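Local structure of 3-oxoacyl-(acyl-carrier protein) synthase II (Thermus thermophilus, 1J3N) at residues T13-G18 against S334-L339; P35-D40 against A49-V54; D69-Y74 against G186-A191; T100-G105 against N138-H143; A190-M195 against M229-G234. The protein probably catalyses the chain-lengthening condensation of fatty acid synthesis, joining an acyl chain to malonyl-acyl carrier protein as a homodimeric beta-ketoacyl-ACP synthase. One frame throughout, in Å; residues are numbered along the deposited sequence.

Interaction 1: T13-G18 against S334-L339; sequences TPIGVG and SMIGHL
Ile15 and Ile336 press their branches together, the two side chains crossing at about a right angle where a tight turn faces the last residues of helix 333-336. Beyond CB of Ile15, CG2 lies 3.9 Å from the carbonyl O of Met335. The longer branch starts with CG1 held between the backbone N and the carbonyl carbon (chi1 66°), and CG1 lies 3.7 Å from CG2 of Ile336. At the tip, CD1 of Ile15 comes to 3.6 Å from that same CG2 of Ile336 and also touches CB of Met335. Both branches of Ile15 reach this methyl, as a beta-branched residue allows. An alanine in place of Ile15 would probably take away the packing on CG2 of Ile336 and open a gap beside Met335. Next to it, CD of Pro14 rests 4.0 Å from CB of Ile336. Thr13 OG1 braces the turn, accepting from Ile15 N as an ST turn and donating to a lone pair of Gly16 O. Thr13 to Gly16 is a type I turn of the hairpin between strands 4-13 and 16-17; across from it, the ring of His338 meets that of His301 and its side chain touches Cys161, consistent with the Cys-His-His active site of condensing enzymes.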
# COMPACT_ATOMS: atom_id res chain seq x y z
N THR A 13 11.26 17.59 -7.81
CA THR A 13 11.27 18.25 -6.51
C THR A 13 11.08 19.75 -6.48
O THR A 13 11.14 20.42 -7.51
CB THR A 13 12.60 17.95 -5.77
OG1 THR A 13 13.61 18.87 -6.22
CG2 THR A 13 13.06 16.54 -6.06
N PRO A 14 10.84 20.31 -5.27
CA PRO A 14 10.63 21.74 -5.04
C PRO A 14 11.86 22.61 -5.34
O PRO A 14 11.76 23.84 -5.36
CB PRO A 14 10.26 21.79 -3.56
CG PRO A 14 9.50 20.53 -3.37
CD PRO A 14 10.40 19.53 -4.10
N ILE A 15 13.01 21.99 -5.57
CA ILE A 15 14.22 22.77 -5.88
C ILE A 15 14.85 22.33 -7.19
O ILE A 15 15.99 22.70 -7.48
CB ILE A 15 15.27 22.66 -4.77
CG1 ILE A 15 15.80 21.23 -4.67
CG2 ILE A 15 14.67 23.10 -3.45
CD1 ILE A 15 16.81 21.05 -3.52
N GLY A 16 14.13 21.55 -7.98
CA GLY A 16 14.66 21.11 -9.25
C GLY A 16 13.91 20.00 -9.94
O GLY A 16 13.51 19.02 -9.30
N VAL A 17 13.69 20.15 -11.24
CA VAL A 17 13.02 19.13 -12.04
C VAL A 17 14.14 18.34 -12.69
O VAL A 17 14.94 18.88 -13.47
CB VAL A 17 12.12 19.75 -13.15
CG1 VAL A 17 11.55 18.65 -14.04
CG2 VAL A 17 10.99 20.56 -12.54
N GLY A 18 14.22 17.06 -12.36
CA GLY A 18 15.27 16.23 -12.92
C GLY A 18 16.32 15.95 -11.87
O GLY A 18 16.63 16.80 -11.02
N SER A 334 15.48 19.95 4.96
CA SER A 334 15.84 21.32 5.29
C SER A 334 15.65 22.17 4.03
O SER A 334 15.30 23.35 4.11
CB SER A 334 17.30 21.39 5.74
OG SER A 334 18.16 20.89 4.73
N MET A 335 15.87 21.55 2.87
CA MET A 335 15.74 22.24 1.59
C MET A 335 14.42 22.08 0.85
O MET A 335 13.88 23.06 0.32
CB MET A 335 16.87 21.81 0.66
CG MET A 335 18.25 22.26 1.11
SD MET A 335 19.56 21.53 0.11
CE MET A 335 19.81 20.00 0.97
N ILE A 336 13.89 20.86 0.78
CA ILE A 336 12.64 20.61 0.06
C ILE A 336 11.43 20.35 0.95
O ILE A 336 10.33 20.11 0.45
CB ILE A 336 12.77 19.41 -0.90
CG1 ILE A 336 13.04 18.13 -0.09
CG2 ILE A 336 13.88 19.66 -1.90
CD1 ILE A 336 12.97 16.85 -0.93
N GLY A 337 11.63 20.39 2.26
CA GLY A 337 10.51 20.13 3.15
C GLY A 337 10.20 18.65 3.22
O GLY A 337 11.02 17.81 2.86
N HIS A 338 8.99 18.32 3.69
CA HIS A 338 8.56 16.94 3.85
C HIS A 338 7.60 16.55 2.72
O HIS A 338 6.48 17.05 2.66
CB HIS A 338 7.86 16.77 5.19
CG HIS A 338 7.64 15.35 5.60
ND1 HIS A 338 7.52 14.32 4.69
CD2 HIS A 338 7.51 14.78 6.83
CE1 HIS A 338 7.32 13.19 5.34
NE2 HIS A 338 7.31 13.44 6.63
N LEU A 339 8.05 15.65 1.85
CA LEU A 339 7.23 15.22 0.73
C LEU A 339 6.32 14.06 1.05
O LEU A 339 5.82 13.39 0.15
CB LEU A 339 8.12 14.89 -0.48
CG LEU A 339 8.50 16.09 -1.36
CD1 LEU A 339 9.23 17.15 -0.53
CD2 LEU A 339 9.37 15.63 -2.52

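Interaction 2: P35-D40 against A49-V54; sequences PITRFD and AAEVDV
The carboxylate of Glu51 receives the backbone at Thr37 and Arg38. OE2 of Glu51 takes two N-H groups: Thr37 N at 2.8 Å, and Arg38 N, also at 2.8 Å and fairly straight (162°). These two donors approach from opposite faces of the carboxylate plane, both on the syn side of OE2. The other oxygen, OE1 of Glu51, accepts the hydroxyl of Thr37, with OG1 at 2.5 Å, and a weak bond from Thr37 N as well. Threonine suits the place because its hydroxyl adds a donor to OE1 beside the backbone N-H that any residue but proline would offer. Ile36 adds apolar contacts: its CG2 sits 3.4 Å from OE2 of Glu51, while CG1 of Ile36 packs on CB of Ala49 at 3.9 Å.

Farther out, Arg38 leaves its backbone with CG anti to N (chi1 -177°), and its chain then bends twice. At the guanidinium edge NH2 of Arg38 gives a hydrogen bond to a water at 3.1 Å, and that water donates to Val52 O at 2.8 Å. NH2 of Arg38 also forms a salt bridge with Glu231. Arg34 forms a salt bridge to OE1 of Glu51 and a second one to Asp53. CG2 of Ile36 also lies over one face of the Phe39 ring, near its rim.

With backbone N-H groups, a hydroxyl and the charge of Arg34 all directed at it, the carboxylate of the buried Glu51 is likely to remain ionised, and it holds the loop after strand 33-35 to the chain leaving strand 48-50.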
# COMPACT_ATOMS: atom_id res chain seq x y z
N PRO A 35 5.93 31.26 -0.13
CA PRO A 35 4.52 31.53 0.17
C PRO A 35 3.70 30.67 -0.81
O PRO A 35 4.08 30.53 -1.97
CB PRO A 35 4.39 33.03 -0.10
CG PRO A 35 5.75 33.54 0.24
CD PRO A 35 6.65 32.52 -0.41
N ILE A 36 2.61 30.10 -0.34
CA ILE A 36 1.79 29.23 -1.18
C ILE A 36 1.16 29.97 -2.36
O ILE A 36 0.52 31.01 -2.19
CB ILE A 36 0.68 28.54 -0.34
CG1 ILE A 36 1.33 27.63 0.71
CG2 ILE A 36 -0.24 27.71 -1.24
CD1 ILE A 36 0.36 27.18 1.81
N THR A 37 1.34 29.42 -3.55
CA THR A 37 0.78 30.01 -4.76
C THR A 37 -0.23 29.06 -5.40
O THR A 37 -1.06 29.48 -6.20
CB THR A 37 1.87 30.32 -5.80
OG1 THR A 37 2.45 29.09 -6.25
CG2 THR A 37 2.95 31.21 -5.20
N ARG A 38 -0.16 27.77 -5.04
CA ARG A 38 -1.07 26.76 -5.59
C ARG A 38 -2.54 27.15 -5.39
O ARG A 38 -3.38 26.87 -6.25
CB ARG A 38 -0.80 25.40 -4.94
CG ARG A 38 -1.64 24.25 -5.49
CD ARG A 38 -1.44 24.07 -6.99
NE ARG A 38 -0.02 23.99 -7.35
CZ ARG A 38 0.82 23.05 -6.91
NH1 ARG A 38 0.39 22.09 -6.08
NH2 ARG A 38 2.09 23.08 -7.28
N PHE A 39 -2.84 27.76 -4.25
CA PHE A 39 -4.19 28.22 -3.94
C PHE A 39 -4.05 29.35 -2.93
O PHE A 39 -2.95 29.59 -2.42
CB PHE A 39 -5.07 27.11 -3.36
CG PHE A 39 -4.54 26.51 -2.08
CD1 PHE A 39 -3.58 25.50 -2.11
CD2 PHE A 39 -4.99 26.98 -0.85
CE1 PHE A 39 -3.07 24.97 -0.93
CE2 PHE A 39 -4.48 26.46 0.34
CZ PHE A 39 -3.52 25.45 0.30
N ASP A 40 -5.14 30.04 -2.65
CA ASP A 40 -5.11 31.13 -1.68
C ASP A 40 -5.20 30.59 -0.26
O ASP A 40 -6.26 30.19 0.22
CB ASP A 40 -6.26 32.11 -1.95
CG ASP A 40 -6.40 33.15 -0.85
OD1 ASP A 40 -5.43 33.37 -0.10
OD2 ASP A 40 -7.49 33.76 -0.75
N ALA A 49 4.88 26.49 1.72
CA ALA A 49 5.05 25.10 1.31
C ALA A 49 6.16 25.00 0.27
O ALA A 49 6.61 26.02 -0.27
CB ALA A 49 3.74 24.56 0.72
N ALA A 50 6.60 23.77 0.00
CA ALA A 50 7.65 23.53 -0.98
C ALA A 50 6.95 23.08 -2.25
O ALA A 50 6.72 21.90 -2.46
CB ALA A 50 8.61 22.45 -0.48
N GLU A 51 6.61 24.05 -3.10
CA GLU A 51 5.91 23.76 -4.34
C GLU A 51 6.83 23.41 -5.51
O GLU A 51 7.97 23.87 -5.61
CB GLU A 51 5.02 24.95 -4.73
CG GLU A 51 4.03 25.37 -3.65
CD GLU A 51 3.20 26.58 -4.06
OE1 GLU A 51 3.72 27.42 -4.82
OE2 GLU A 51 2.04 26.69 -3.61
N VAL A 52 6.30 22.56 -6.38
CA VAL A 52 7.02 22.13 -7.56
C VAL A 52 6.53 22.97 -8.74
O VAL A 52 5.36 23.30 -8.82
CB VAL A 52 6.74 20.63 -7.88
CG1 VAL A 52 7.13 20.33 -9.31
CG2 VAL A 52 7.51 19.73 -6.92
N ASP A 53 7.45 23.31 -9.64
CA ASP A 53 7.12 24.07 -10.83
C ASP A 53 7.46 23.20 -12.03
O ASP A 53 8.62 23.02 -12.35
CB ASP A 53 7.94 25.37 -10.89
CG ASP A 53 7.49 26.39 -9.87
OD1 ASP A 53 6.27 26.57 -9.71
OD2 ASP A 53 8.37 27.02 -9.24
N VAL A 54 6.43 22.66 -12.67
CA VAL A 54 6.66 21.80 -13.83
C VAL A 54 5.47 21.87 -14.77
O VAL A 54 4.32 22.03 -14.34
CB VAL A 54 6.87 20.33 -13.40
CG1 VAL A 54 5.58 19.74 -12.87
CG2 VAL A 54 7.39 19.51 -14.57
O HOH W 1 3.43 25.31 -8.94

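Interaction 3: D69-Y74 against G186-A191; sequences DRFVQY and GGTEAA
Thr188 hands its hydroxyl to the first turn of helix 70-86, OG1 lying 2.7 Å from Phe71 O and meeting a lone pair in the carbonyl plane. The group is directed there because OG1 stands anti to the backbone N (chi1 179°), while CG2 of Thr188 meets the edge of the Phe71 ring at CD2. Ala190 fills the tightest spot: its CB is 3.4 Å from Phe71 N and 3.7 Å from CB of Arg70, close enough to the helix backbone that a larger side chain would probably clash. Strand 186-189 and helix 70-74 run roughly antiparallel, at 143°, their axes 7.1 Å apart at closest. Tyr74 completes the packing with the edge of its ring, CD2 being 3.6 Å from Glu189 O. At the helix start the buried Asp69 is the N-cap, its OD1 accepting from Phe71 N at 2.9 Å through the anti lone pair.

The other side is more polar and less enclosed. Arg70 is partly exposed; its CB, CG and CD touch the methyl of Ala190, the chain bends at chi3, and NH1 of Arg70 donates to OH of Tyr74 at 3.0 Å. NE of the same arginine forms a salt bridge with Glu110.

Glu231 also makes a weak hydrogen bond with OH of Tyr74. Lying between an arginine that donates to it and a carboxylate, this hydroxyl would probably be polarised toward the acid.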
# COMPACT_ATOMS: atom_id res chain seq x y z
N ASP A 69 -5.00 12.87 -11.72
CA ASP A 69 -4.83 13.68 -10.53
C ASP A 69 -3.37 14.09 -10.47
O ASP A 69 -2.50 13.40 -11.00
CB ASP A 69 -5.21 12.89 -9.28
CG ASP A 69 -5.12 13.71 -8.01
OD1 ASP A 69 -3.98 13.95 -7.53
OD2 ASP A 69 -6.18 14.13 -7.49
N ARG A 70 -3.10 15.22 -9.82
CA ARG A 70 -1.73 15.71 -9.70
C ARG A 70 -0.75 14.64 -9.17
O ARG A 70 0.40 14.59 -9.62
CB ARG A 70 -1.70 16.95 -8.79
CG ARG A 70 -0.41 17.74 -8.83
CD ARG A 70 -0.47 18.95 -7.89
NE ARG A 70 -1.28 20.05 -8.42
CZ ARG A 70 -0.83 20.96 -9.29
NH1 ARG A 70 0.41 20.91 -9.74
NH2 ARG A 70 -1.64 21.92 -9.70
N PHE A 71 -1.17 13.79 -8.24
CA PHE A 71 -0.20 12.80 -7.73
C PHE A 71 0.19 11.78 -8.78
O PHE A 71 1.32 11.28 -8.77
CB PHE A 71 -0.71 12.12 -6.44
CG PHE A 71 -1.59 10.91 -6.67
CD1 PHE A 71 -2.94 11.06 -7.00
CD2 PHE A 71 -1.09 9.63 -6.48
CE1 PHE A 71 -3.76 9.95 -7.14
CE2 PHE A 71 -1.90 8.50 -6.62
CZ PHE A 71 -3.25 8.67 -6.95
N VAL A 72 -0.73 11.47 -9.68
CA VAL A 72 -0.43 10.52 -10.74
C VAL A 72 0.39 11.28 -11.80
O VAL A 72 1.28 10.71 -12.42
CB VAL A 72 -1.73 9.95 -11.36
CG1 VAL A 72 -1.42 9.24 -12.68
CG2 VAL A 72 -2.38 8.95 -10.38
N GLN A 73 0.10 12.57 -11.98
CA GLN A 73 0.85 13.36 -12.94
C GLN A 73 2.33 13.41 -12.54
O GLN A 73 3.21 13.29 -13.38
CB GLN A 73 0.27 14.77 -13.03
CG GLN A 73 -0.98 14.86 -13.89
CD GLN A 73 -1.47 16.29 -14.05
OE1 GLN A 73 -0.68 17.21 -14.26
NE2 GLN A 73 -2.78 16.48 -13.96
N TYR A 74 2.60 13.59 -11.26
CA TYR A 74 3.97 13.63 -10.78
C TYR A 74 4.66 12.28 -10.95
O TYR A 74 5.81 12.20 -11.37
CB TYR A 74 4.03 14.05 -9.32
CG TYR A 74 3.62 15.49 -9.05
CD1 TYR A 74 3.37 16.37 -10.10
CD2 TYR A 74 3.50 15.96 -7.74
CE1 TYR A 74 3.01 17.70 -9.86
CE2 TYR A 74 3.15 17.29 -7.49
CZ TYR A 74 2.91 18.15 -8.55
OH TYR A 74 2.57 19.47 -8.31
N GLY A 186 9.16 3.99 -6.10
CA GLY A 186 9.34 5.26 -5.42
C GLY A 186 8.07 5.75 -4.78
O GLY A 186 7.25 4.96 -4.33
N GLY A 187 7.90 7.07 -4.75
CA GLY A 187 6.70 7.62 -4.15
C GLY A 187 6.30 8.95 -4.75
O GLY A 187 7.13 9.68 -5.31
N THR A 188 5.02 9.27 -4.63
CA THR A 188 4.50 10.53 -5.14
C THR A 188 3.51 11.10 -4.14
O THR A 188 2.82 10.36 -3.44
CB THR A 188 3.80 10.34 -6.50
OG1 THR A 188 3.28 11.60 -6.95
CG2 THR A 188 2.65 9.35 -6.37
N GLU A 189 3.45 12.42 -4.06
CA GLU A 189 2.50 13.09 -3.17
C GLU A 189 2.13 14.43 -3.76
O GLU A 189 3.00 15.15 -4.24
CB GLU A 189 3.10 13.30 -1.79
CG GLU A 189 2.05 13.42 -0.72
CD GLU A 189 1.40 12.08 -0.42
OE1 GLU A 189 2.06 11.25 0.24
OE2 GLU A 189 0.24 11.86 -0.85
N ALA A 190 0.84 14.76 -3.72
CA ALA A 190 0.33 16.03 -4.23
C ALA A 190 -0.75 16.51 -3.27
O ALA A 190 -1.93 16.58 -3.63
CB ALA A 190 -0.25 15.83 -5.63
N ALA A 191 -0.35 16.82 -2.04
CA ALA A 191 -1.29 17.25 -1.02
C ALA A 191 -1.24 18.72 -0.61
O ALA A 191 -1.69 19.09 0.49
CB ALA A 191 -1.14 16.36 0.21

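Interaction 4: T100-G105 against N138-H143; sequences TLVGTG and NMASAH
Ser141 and Val102 join a helix to a strand in the layered alpha/beta arrangement of the thiolase fold, helix 139-143 lying at 149° to strand 100-103, roughly antiparallel, with their axes 7.0 Å apart at closest. The hydrogen bonding centres on one hydroxyl: OG of Ser141 accepts Val102 N at 2.9 Å, almost straight at 164°. The same OG bonds to Ser155 O, so a short side chain of the helix ties it to both the strand and the loop at Ser155. Thr100 turns its own hydroxyl to Ser154 in that loop.

Packing contact is light. OG1 of Thr100 rests 3.7 Å from Ser141 O. CG1 of Val102 faces CB of Ala140 at 4.3 Å, the small alanine allowing the helix to lie close, and Ile144 also touches Val102. The far side of the helix belongs to the dimer: Met139 packs on Ile267 of the second subunit, and Ala142 on His399 of that subunit.

A bridging water supplies the last link. It accepts from Ser141 N at 3.0 Å and donates to Val102 O at 2.6 Å, so that the N-H of Val102 is met by the serine oxygen and its C=O by this water.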
# COMPACT_ATOMS: atom_id res chain seq x y z
N THR A 100 6.25 -2.38 -11.40
CA THR A 100 5.99 -1.00 -11.01
C THR A 100 5.53 -0.98 -9.55
O THR A 100 4.73 -1.82 -9.13
CB THR A 100 4.89 -0.37 -11.91
OG1 THR A 100 3.74 -1.21 -11.92
CG2 THR A 100 5.38 -0.23 -13.34
N LEU A 101 6.05 -0.03 -8.78
CA LEU A 101 5.70 0.08 -7.37
C LEU A 101 5.94 1.50 -6.87
O LEU A 101 6.95 1.78 -6.22
CB LEU A 101 6.52 -0.91 -6.54
CG LEU A 101 5.76 -1.66 -5.42
CD1 LEU A 101 6.74 -2.54 -4.64
CD2 LEU A 101 5.09 -0.68 -4.49
N VAL A 102 5.01 2.39 -7.19
CA VAL A 102 5.11 3.78 -6.76
C VAL A 102 4.01 4.00 -5.74
O VAL A 102 2.82 3.89 -6.06
CB VAL A 102 4.94 4.74 -7.94
CG1 VAL A 102 5.10 6.18 -7.48
CG2 VAL A 102 5.99 4.42 -9.01
N GLY A 103 4.40 4.27 -4.50
CA GLY A 103 3.41 4.48 -3.46
C GLY A 103 3.06 5.94 -3.28
O GLY A 103 3.63 6.82 -3.93
N THR A 104 2.10 6.19 -2.39
CA THR A 104 1.66 7.55 -2.08
C THR A 104 1.08 7.48 -0.68
O THR A 104 0.70 6.41 -0.22
CB THR A 104 0.58 8.02 -3.08
OG1 THR A 104 0.20 9.36 -2.77
CG2 THR A 104 -0.64 7.12 -3.01
N GLY A 105 1.03 8.61 0.02
CA GLY A 105 0.48 8.58 1.36
C GLY A 105 -1.01 8.91 1.42
O GLY A 105 -1.76 8.31 2.19
N ASN A 138 -3.39 3.19 -5.87
CA ASN A 138 -2.77 2.29 -6.83
C ASN A 138 -2.74 2.80 -8.27
O ASN A 138 -2.22 2.12 -9.16
CB ASN A 138 -3.49 0.94 -6.80
CG ASN A 138 -4.96 1.06 -7.17
OD1 ASN A 138 -5.38 0.66 -8.26
ND2 ASN A 138 -5.75 1.62 -6.26
N MET A 139 -3.28 4.00 -8.51
CA MET A 139 -3.30 4.51 -9.87
C MET A 139 -1.98 5.09 -10.39
O MET A 139 -1.84 5.30 -11.59
CB MET A 139 -4.43 5.53 -10.04
CG MET A 139 -5.81 4.91 -9.92
SD MET A 139 -6.01 3.42 -10.90
CE MET A 139 -6.17 4.09 -12.53
N ALA A 140 -1.03 5.33 -9.50
CA ALA A 140 0.27 5.82 -9.94
C ALA A 140 1.00 4.63 -10.57
O ALA A 140 1.52 4.72 -11.67
CB ALA A 140 1.05 6.37 -8.76
N SER A 141 1.01 3.51 -9.86
CA SER A 141 1.64 2.30 -10.38
C SER A 141 0.92 1.85 -11.66
O SER A 141 1.55 1.61 -12.69
CB SER A 141 1.58 1.18 -9.35
OG SER A 141 2.53 1.40 -8.31
N ALA A 142 -0.40 1.77 -11.58
CA ALA A 142 -1.22 1.35 -12.71
C ALA A 142 -1.00 2.19 -13.96
O ALA A 142 -0.87 1.64 -15.06
CB ALA A 142 -2.70 1.40 -12.32
N HIS A 143 -0.97 3.51 -13.81
CA HIS A 143 -0.77 4.36 -14.97
C HIS A 143 0.60 4.21 -15.59
O HIS A 143 0.75 4.31 -16.80
CB HIS A 143 -1.05 5.82 -14.61
CG HIS A 143 -2.47 6.22 -14.81
ND1 HIS A 143 -3.06 6.28 -16.05
CD2 HIS A 143 -3.45 6.49 -13.91
CE1 HIS A 143 -4.34 6.58 -15.92
NE2 HIS A 143 -4.60 6.71 -14.63
O HOH W 2 0.38 3.56 -6.92

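Interaction 5: A190-M195 against M229-G234; sequences AAITPM and MGEGAG
The carboxylate of Glu231, laid against the tip of Ile192, is gripped at both oxygens. OE2 takes Val52 N, with Arg38 as its charge partner; OE1 of Glu231 accepts from a water at 2.9 Å. That water in turn accepts from Ile192 N, also at 2.9 Å, so the acid reaches the backbone of the facing loop through one bridge. A second water accepts from Ala191 N and donates to Gly230 O at 2.7 Å. Two successive N-H groups of the loop are thus each met by a bridging water.

This loop joins strand 182-189 to helix 194-202 and passes over the chain that enters strand 232-240, the antiparallel neighbour of 182-189 in the central sheet. Ile192 is the centre of an inverse gamma turn, and Thr193 follows as the N-cap of the helix, with Pro194 opening it and touching Phe119 of the second subunit.

Ile192 crosses Glu231 at about a right angle: CD1 of Ile192 lies 3.7 Å from CD of Glu231, and CG1 of Ile192 is 4.1 Å from SD of Met229. An alanine in place of Ile192 would probably open a gap over the carbon chain of Glu231 and leave the sulfur of Met229 less firmly packed. Met229 suits its place by its flexible, unbranched chain, which bends at chi3 and slides past Ile192 in the opposite direction. Its SD comes to 3.1 Å from Ala191 O, with CB of Ala191 4.0 Å from that sulfur.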
# COMPACT_ATOMS: atom_id res chain seq x y z
N ALA A 190 0.84 14.76 -3.72
CA ALA A 190 0.33 16.03 -4.23
C ALA A 190 -0.75 16.51 -3.27
O ALA A 190 -1.93 16.58 -3.63
CB ALA A 190 -0.25 15.83 -5.63
N ALA A 191 -0.35 16.82 -2.04
CA ALA A 191 -1.29 17.25 -1.02
C ALA A 191 -1.24 18.72 -0.61
O ALA A 191 -1.69 19.09 0.49
CB ALA A 191 -1.14 16.36 0.21
N ILE A 192 -0.70 19.58 -1.46
CA ILE A 192 -0.67 21.00 -1.15
C ILE A 192 -2.05 21.51 -1.54
O ILE A 192 -2.26 22.03 -2.64
CB ILE A 192 0.43 21.74 -1.93
CG1 ILE A 192 1.81 21.22 -1.48
CG2 ILE A 192 0.33 23.25 -1.68
CD1 ILE A 192 3.00 21.97 -2.09
N THR A 193 -3.01 21.30 -0.64
CA THR A 193 -4.39 21.71 -0.85
C THR A 193 -4.94 22.33 0.44
O THR A 193 -4.37 22.14 1.53
CB THR A 193 -5.28 20.52 -1.29
OG1 THR A 193 -5.49 19.62 -0.20
CG2 THR A 193 -4.62 19.76 -2.42
N PRO A 194 -6.03 23.08 0.33
CA PRO A 194 -6.64 23.73 1.51
C PRO A 194 -6.94 22.75 2.64
O PRO A 194 -6.61 23.00 3.80
CB PRO A 194 -7.91 24.36 0.95
CG PRO A 194 -7.57 24.62 -0.49
CD PRO A 194 -6.77 23.41 -0.90
N MET A 195 -7.58 21.64 2.28
CA MET A 195 -7.97 20.63 3.26
C MET A 195 -6.84 19.86 3.92
O MET A 195 -6.94 19.50 5.09
CB MET A 195 -8.96 19.65 2.63
CG MET A 195 -9.39 18.52 3.56
SD MET A 195 -10.80 17.63 2.88
CE MET A 195 -11.57 17.06 4.38
N MET A 229 5.18 21.27 4.46
CA MET A 229 4.71 20.28 3.49
C MET A 229 5.29 20.58 2.13
O MET A 229 5.29 21.73 1.68
CB MET A 229 3.18 20.28 3.39
CG MET A 229 2.66 19.07 2.61
SD MET A 229 0.95 19.24 2.06
CE MET A 229 0.06 18.67 3.51
N GLY A 230 5.79 19.54 1.48
CA GLY A 230 6.36 19.67 0.16
C GLY A 230 5.58 18.76 -0.77
O GLY A 230 4.70 18.03 -0.32
N GLU A 231 5.88 18.81 -2.05
CA GLU A 231 5.19 17.97 -3.00
C GLU A 231 6.23 17.49 -3.99
O GLU A 231 7.35 18.02 -4.04
CB GLU A 231 4.10 18.75 -3.74
CG GLU A 231 4.63 19.68 -4.82
CD GLU A 231 3.54 20.52 -5.46
OE1 GLU A 231 2.39 20.03 -5.55
OE2 GLU A 231 3.83 21.65 -5.90
N GLY A 232 5.87 16.49 -4.77
CA GLY A 232 6.80 15.97 -5.76
C GLY A 232 6.74 14.47 -5.86
O GLY A 232 5.80 13.83 -5.38
N ALA A 233 7.76 13.90 -6.49
CA ALA A 233 7.81 12.45 -6.66
C ALA A 233 9.23 11.99 -6.91
O ALA A 233 10.07 12.72 -7.43
CB ALA A 233 6.93 12.03 -7.84
N GLY A 234 9.48 10.75 -6.52
CA GLY A 234 10.79 10.17 -6.73
C GLY A 234 10.57 8.77 -7.24
O GLY A 234 9.92 7.96 -6.58
O HOH W 3 2.17 17.27 -0.68
O HOH W 4 -0.07 19.26 -4.29

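Glu231 ties three of the contacts together: in interaction 5 it faces Ile192, its OE2 lies 2.7 Å from Val52 N of interaction 2, and its OE1 is 2.8 Å from Tyr74 OH of interaction 3. The centres of interactions 2 and 5 are about 9 Å apart, those of 3 and 5 about 8 Å. Interactions 3 and 4 meet where Glu189 OE1 is 2.8 Å from Gly105 N, just beyond strand 98-103, the neighbour of 182-189. Interaction 1 carries His338, a probable active-site residue, whose O lies 2.8 Å from Gly230 N of interaction 5. Interactions 4 and 5 both reach the second subunit, though their centres are about 16 Å apart.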